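Local coordinates for dihydropteroate synthase (Anaplasma phagocytophilum, PDB 6UCZ), which probably joins a dihydropterin pyrophosphate to p-aminobenzoate to make dihydropteroate in folate synthesis, and binds a pterin-methyl-monophosphate in this crystal, at residues K222-L227 with Q268-L273; S242-I247 with A259-F264. All blocks are in the same frame, centred on the assembly; numbering follows the deposited sequence.

In the fold
Both contacts belong to the alpha/beta barrel, around its seventh and eighth strands, 235-236 and 272-275. Contact 2 is nested in sequence inside the loop that contact 1 closes. Helix 255-267 enters contact 2 by its middle and ends at contact 1. The two centres are 14 Å apart. They touch where Lys-222 O lies 3.8 Å from Phe-264 CZ, and where Leu-273 CD1 lies 3.8 Å from Ser-262 O. Neither contact binds the pterin. The Ile-224 side chain is about 10 Å from the ligand and that of Met-243 about 9 Å. Ligand-pocket residues adjoin both: Lys-241 precedes Ser-242, and Arg-274 follows Leu-273.

Contact 1 of 2, residues K222-L227 with Q268-L273; sequences KNIGKL and QQVDFL
Asp-271 OD1, one residue past the meeting of Val-270 with Ile-224, is gripped twice, by a salt bridge from Lys-228 NZ and a hydrogen bond from Val-234 N. The fold is the eight-stranded parallel alpha/beta barrel of dihydropteroate synthases. Here the turn between helices 214-222 and 224-228 packs against the turn that leads from helix 255-267 into strand 272-275. No hydrogen bond joins the two segments. The contact is apolar and small, burying 132 Å² in all.

Ile-224 carries one side of it. Its CG1 lies anti to the backbone N (chi1 -162°), and this leaves the CG2 methyl between N and the carbonyl carbon, facing the other segment. CG2 comes 3.7 Å from Gln-268 CB. The same methyl is 3.8 Å from Val-270 CG2, so one branch of the isoleucine serves both partners. CG1 adds a second touch, at 3.9 Å from Val-270 CG2. The two branched side chains cross at about a right angle. Val-236, on the neighbouring strand, packs on both of them, and Leu-265 also lies on Val-270.

Gln-268 uses its aliphatic part. Its chain bends at chi2 (-58°), which turns the amide off the isoleucine: Gln-268 CG is still 4.0 Å from Ile-224 CG2, but the amide carbon CD is 5.0 Å from that methyl.

The backbone of each turn is fixed separately. Gln-269, with positive phi, is the C-prime residue of a Schellman motif that ends helix 255-267: Val-270 N bonds to Leu-265 O and Gln-269 N to Ala-266 O. In the 222-227 segment, Asn-223 leaves helical geometry, and its carbonyl O accepts a hydrogen bond from Lys-226 N at 3.0 Å.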
loop_
_atom_site.group_PDB
_atom_site.type_symbol
_atom_site.label_atom_id
_atom_site.label_comp_id
_atom_site.label_asym_id
_atom_site.label_seq_id
_atom_site.Cartn_x
_atom_site.Cartn_y
_atom_site.Cartn_z
ATOM N N LYS A 222 6.147 -13.353 -7.775
ATOM C CA LYS A 222 5.996 -14.311 -8.868
ATOM C C LYS A 222 4.709 -15.105 -8.731
ATOM O O LYS A 222 4.082 -15.460 -9.737
ATOM C CB LYS A 222 7.200 -15.260 -8.917
ATOM C CG LYS A 222 6.920 -16.596 -9.590
ATOM C CD LYS A 222 8.153 -17.487 -9.672
ATOM C CE LYS A 222 8.664 -17.891 -8.294
ATOM N NZ LYS A 222 9.766 -18.905 -8.376
ATOM N N ASN A 223 4.289 -15.384 -7.497
ATOM C CA ASN A 223 3.125 -16.222 -7.248
ATOM C C ASN A 223 1.924 -15.408 -6.770
ATOM O O ASN A 223 1.055 -15.932 -6.071
ATOM C CB ASN A 223 3.470 -17.323 -6.242
ATOM C CG ASN A 223 4.360 -18.401 -6.840
ATOM O OD1 ASN A 223 5.553 -18.500 -6.538
ATOM N ND2 ASN A 223 3.777 -19.213 -7.697
ATOM N N ILE A 224 1.848 -14.133 -7.168
ATOM C CA ILE A 224 0.790 -13.258 -6.680
ATOM C C ILE A 224 -0.588 -13.760 -7.100
ATOM O O ILE A 224 -1.591 -13.440 -6.453
ATOM C CB ILE A 224 1.042 -11.805 -7.160
ATOM C CG1 ILE A 224 0.222 -10.814 -6.329
ATOM C CG2 ILE A 224 0.725 -11.653 -8.657
ATOM C CD1 ILE A 224 0.687 -10.711 -4.882
ATOM N N GLY A 225 -0.661 -14.547 -8.177
ATOM C CA GLY A 225 -1.928 -15.132 -8.591
ATOM C C GLY A 225 -2.568 -16.018 -7.536
ATOM O O GLY A 225 -3.796 -16.136 -7.487
ATOM N N LYS A 226 -1.754 -16.688 -6.710
ATOM C CA LYS A 226 -2.315 -17.503 -5.635
ATOM C C LYS A 226 -3.028 -16.645 -4.592
ATOM O O LYS A 226 -4.061 -17.053 -4.049
ATOM C CB LYS A 226 -1.231 -18.359 -4.984
ATOM C CG LYS A 226 -1.801 -19.350 -3.974
ATOM C CD LYS A 226 -0.745 -20.291 -3.418
ATOM C CE LYS A 226 -1.308 -21.142 -2.285
ATOM N NZ LYS A 226 -0.364 -22.223 -1.886
ATOM N N LEU A 227 -2.503 -15.461 -4.296
ATOM C CA LEU A 227 -3.239 -14.547 -3.428
ATOM C C LEU A 227 -4.490 -14.020 -4.130
ATOM O O LEU A 227 -5.545 -13.862 -3.503
ATOM C CB LEU A 227 -2.337 -13.393 -3.001
ATOM C CG LEU A 227 -2.914 -12.404 -1.985
ATOM C CD1 LEU A 227 -3.372 -13.101 -0.707
ATOM C CD2 LEU A 227 -1.883 -11.330 -1.689
ATOM N N GLN A 268 -0.651 -9.934 -14.283
ATOM C CA GLN A 268 -1.312 -10.830 -13.344
ATOM C C GLN A 268 -2.619 -10.254 -12.788
ATOM O O GLN A 268 -3.177 -10.829 -11.843
ATOM C CB GLN A 268 -0.370 -11.156 -12.181
ATOM C CG GLN A 268 1.014 -11.626 -12.603
ATOM C CD GLN A 268 0.987 -12.856 -13.473
ATOM O OE1 GLN A 268 0.311 -13.838 -13.163
ATOM N NE2 GLN A 268 1.725 -12.812 -14.573
ATOM N N GLN A 269 -3.074 -9.111 -13.310
ATOM C CA GLN A 269 -4.313 -8.448 -12.885
ATOM C C GLN A 269 -4.272 -7.999 -11.428
ATOM O O GLN A 269 -5.311 -7.957 -10.762
ATOM C CB GLN A 269 -5.551 -9.326 -13.124
ATOM C CG GLN A 269 -5.740 -9.748 -14.575
ATOM C CD GLN A 269 -5.721 -8.562 -15.525
ATOM O OE1 GLN A 269 -4.890 -8.493 -16.432
ATOM N NE2 GLN A 269 -6.634 -7.618 -15.316
ATOM N N VAL A 270 -3.087 -7.632 -10.934
ATOM C CA VAL A 270 -2.999 -7.024 -9.612
ATOM C C VAL A 270 -3.769 -5.712 -9.634
ATOM O O VAL A 270 -3.634 -4.912 -10.566
ATOM C CB VAL A 270 -1.533 -6.826 -9.196
ATOM C CG1 VAL A 270 -1.466 -5.996 -7.907
ATOM C CG2 VAL A 270 -0.858 -8.190 -9.008
ATOM N N ASP A 271 -4.608 -5.497 -8.617
ATOM C CA ASP A 271 -5.592 -4.423 -8.719
ATOM C C ASP A 271 -5.007 -3.061 -8.379
ATOM O O ASP A 271 -5.463 -2.047 -8.920
ATOM C CB ASP A 271 -6.792 -4.738 -7.828
ATOM C CG ASP A 271 -7.370 -6.117 -8.105
ATOM O OD1 ASP A 271 -6.697 -7.117 -7.763
ATOM O OD2 ASP A 271 -8.490 -6.206 -8.657
ATOM N N PHE A 272 -3.994 -3.014 -7.518
ATOM C CA PHE A 272 -3.386 -1.751 -7.116
ATOM C C PHE A 272 -1.878 -1.916 -7.071
ATOM O O PHE A 272 -1.381 -2.883 -6.484
ATOM C CB PHE A 272 -3.886 -1.300 -5.729
ATOM C CG PHE A 272 -5.372 -1.061 -5.655
ATOM C CD1 PHE A 272 -6.245 -2.091 -5.351
ATOM C CD2 PHE A 272 -5.888 0.198 -5.877
ATOM C CE1 PHE A 272 -7.608 -1.862 -5.278
ATOM C CE2 PHE A 272 -7.247 0.435 -5.807
ATOM C CZ PHE A 272 -8.109 -0.597 -5.512
ATOM N N LEU A 273 -1.150 -0.942 -7.620
ATOM C CA LEU A 273 0.305 -0.889 -7.494
ATOM C C LEU A 273 0.679 0.385 -6.752
ATOM O O LEU A 273 0.331 1.482 -7.191
ATOM C CB LEU A 273 0.992 -0.921 -8.862
ATOM C CG LEU A 273 0.788 -2.172 -9.701
ATOM C CD1 LEU A 273 1.555 -2.046 -11.023
ATOM C CD2 LEU A 273 1.265 -3.399 -8.901
#

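Contact 2 of 2, residues S242-I247 with A259-F264; sequences SMFSLI and AMLSTF
Ser-242, one residue ahead of the Met-243 to Leu-261 contact, gives the carbonyl that holds the turn: its O accepts from Ser-245 N at 2.7 Å and from Ser-245 OG at 2.8 Å. The hydroxyl approaches nearly end-on, with a C=O...OG angle of 165°. The Met-243 chain bends at chi3 (-67°), and its terminal CE comes 4.1 Å from Leu-261 CD2. The two side chains cross at about a right angle. Met-243 O bonds to Trp-218 NE1 of helix 214-222, and it also accepts from Leu-246 N.

Phe-244 follows. Its CZ is likewise 4.1 Å from Leu-261 CD2, and the methyl meets the ring obliquely. Trp-218 stacks edge-to-face with this ring, while Pro-257 and Thr-258 of helix 255-267 also touch it.

Residues 242-245 form a short 3-10 segment in the loop between the seventh strand of the alpha/beta barrel and helix 255-267. The contact therefore tucks part of a beta-alpha loop against the helix that it leads into.

On that helix one branch does the work. The CD2 methyl of Leu-261 touches both the methionine methyl and the phenylalanine CZ, and these two partners lie about 80° apart as seen from it. All three side chains are buried. Ser-262, the next residue, bonds through OG to His-238 NE2. Two residues before Leu-261, Ala-259 O accepts from Thr-263 N and Thr-263 OG1, one turn further on, each at 3.1 Å, and the two donors come from opposite faces of the carbonyl plane.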
loop_
_atom_site.group_PDB
_atom_site.type_symbol
_atom_site.label_atom_id
_atom_site.label_comp_id
_atom_site.label_asym_id
_atom_site.label_seq_id
_atom_site.Cartn_x
_atom_site.Cartn_y
_atom_site.Cartn_z
ATOM N N SER A 242 13.858 -3.098 -0.982
ATOM C CA SER A 242 15.166 -3.729 -0.900
ATOM C C SER A 242 15.217 -5.062 -1.635
ATOM O O SER A 242 16.317 -5.557 -1.907
ATOM C CB SER A 242 15.564 -3.915 0.568
ATOM O OG SER A 242 14.686 -4.816 1.191
ATOM N N MET A 243 14.061 -5.651 -1.979
ATOM C CA MET A 243 14.073 -6.847 -2.820
ATOM C C MET A 243 14.887 -6.628 -4.100
ATOM O O MET A 243 15.472 -7.577 -4.640
ATOM C CB MET A 243 12.644 -7.285 -3.147
ATOM C CG MET A 243 11.841 -6.284 -4.021
ATOM S SD MET A 243 10.085 -6.684 -4.228
ATOM C CE MET A 243 10.209 -8.189 -5.193
ATOM N N PHE A 244 14.980 -5.387 -4.575
ATOM C CA PHE A 244 15.787 -5.120 -5.761
ATOM C C PHE A 244 17.276 -5.126 -5.472
ATOM O O PHE A 244 18.063 -4.997 -6.404
ATOM C CB PHE A 244 15.385 -3.785 -6.392
ATOM C CG PHE A 244 14.048 -3.827 -7.060
ATOM C CD1 PHE A 244 13.919 -4.313 -8.361
ATOM C CD2 PHE A 244 12.904 -3.464 -6.366
ATOM C CE1 PHE A 244 12.666 -4.373 -8.989
ATOM C CE2 PHE A 244 11.666 -3.545 -6.972
ATOM C CZ PHE A 244 11.552 -3.999 -8.299
ATOM N N SER A 245 17.701 -5.259 -4.217
ATOM C CA SER A 245 19.125 -5.440 -3.972
ATOM C C SER A 245 19.611 -6.784 -4.499
ATOM O O SER A 245 20.821 -6.981 -4.651
ATOM C CB SER A 245 19.431 -5.333 -2.481
ATOM O OG SER A 245 18.946 -6.487 -1.824
ATOM N N LEU A 246 18.688 -7.711 -4.761
ATOM C CA LEU A 246 19.044 -9.045 -5.237
ATOM C C LEU A 246 19.490 -9.009 -6.700
ATOM O O LEU A 246 20.471 -9.667 -7.077
ATOM C CB LEU A 246 17.841 -9.970 -5.050
ATOM C CG LEU A 246 18.060 -11.460 -5.243
ATOM C CD1 LEU A 246 19.055 -11.957 -4.204
ATOM C CD2 LEU A 246 16.722 -12.180 -5.145
ATOM N N ILE A 247 18.751 -8.293 -7.544
ATOM C CA ILE A 247 19.302 -7.745 -8.779
ATOM C C ILE A 247 20.182 -6.603 -8.328
ATOM O O ILE A 247 19.640 -5.523 -8.084
ATOM C CB ILE A 247 18.257 -7.129 -9.728
ATOM C CG1 ILE A 247 16.885 -7.784 -9.614
ATOM C CG2 ILE A 247 18.818 -7.110 -11.163
ATOM C CD1 ILE A 247 16.748 -8.948 -10.516
ATOM N N ALA A 259 9.475 -0.561 -12.564
ATOM C CA ALA A 259 8.534 -0.562 -13.683
ATOM C C ALA A 259 8.561 -1.876 -14.455
ATOM O O ALA A 259 7.527 -2.295 -14.994
ATOM C CB ALA A 259 8.844 0.604 -14.627
ATOM N N MET A 260 9.729 -2.532 -14.538
ATOM C CA MET A 260 9.782 -3.844 -15.178
ATOM C C MET A 260 8.922 -4.858 -14.432
ATOM O O MET A 260 8.195 -5.648 -15.054
ATOM C CB MET A 260 11.231 -4.327 -15.274
ATOM C CG MET A 260 12.135 -3.398 -16.116
ATOM S SD MET A 260 13.802 -4.068 -16.304
ATOM C CE MET A 260 14.813 -2.617 -16.488
ATOM N N LEU A 261 8.990 -4.857 -13.095
ATOM C CA LEU A 261 8.115 -5.734 -12.325
ATOM C C LEU A 261 6.667 -5.259 -12.379
ATOM O O LEU A 261 5.742 -6.080 -12.442
ATOM C CB LEU A 261 8.620 -5.830 -10.878
ATOM C CG LEU A 261 7.757 -6.620 -9.898
ATOM C CD1 LEU A 261 7.495 -8.055 -10.392
ATOM C CD2 LEU A 261 8.429 -6.616 -8.546
ATOM N N SER A 262 6.448 -3.936 -12.374
ATOM C CA SER A 262 5.089 -3.411 -12.498
ATOM C C SER A 262 4.373 -3.998 -13.712
ATOM O O SER A 262 3.188 -4.346 -13.632
ATOM C CB SER A 262 5.119 -1.887 -12.600
ATOM O OG SER A 262 5.535 -1.306 -11.385
ATOM N N THR A 263 5.076 -4.118 -14.844
ATOM C CA THR A 263 4.462 -4.694 -16.039
ATOM C C THR A 263 3.983 -6.113 -15.773
ATOM O O THR A 263 2.851 -6.471 -16.119
ATOM C CB THR A 263 5.447 -4.693 -17.209
ATOM O OG1 THR A 263 5.907 -3.363 -17.462
ATOM C CG2 THR A 263 4.759 -5.225 -18.464
ATOM N N PHE A 264 4.830 -6.929 -15.137
ATOM C CA PHE A 264 4.456 -8.305 -14.816
ATOM C C PHE A 264 3.253 -8.341 -13.877
ATOM O O PHE A 264 2.308 -9.115 -14.077
ATOM C CB PHE A 264 5.637 -9.025 -14.169
ATOM C CG PHE A 264 5.269 -10.333 -13.530
ATOM C CD1 PHE A 264 5.270 -11.502 -14.290
ATOM C CD2 PHE A 264 4.929 -10.406 -12.186
ATOM C CE1 PHE A 264 4.929 -12.724 -13.718
ATOM C CE2 PHE A 264 4.588 -11.627 -11.602
ATOM C CZ PHE A 264 4.586 -12.780 -12.367
#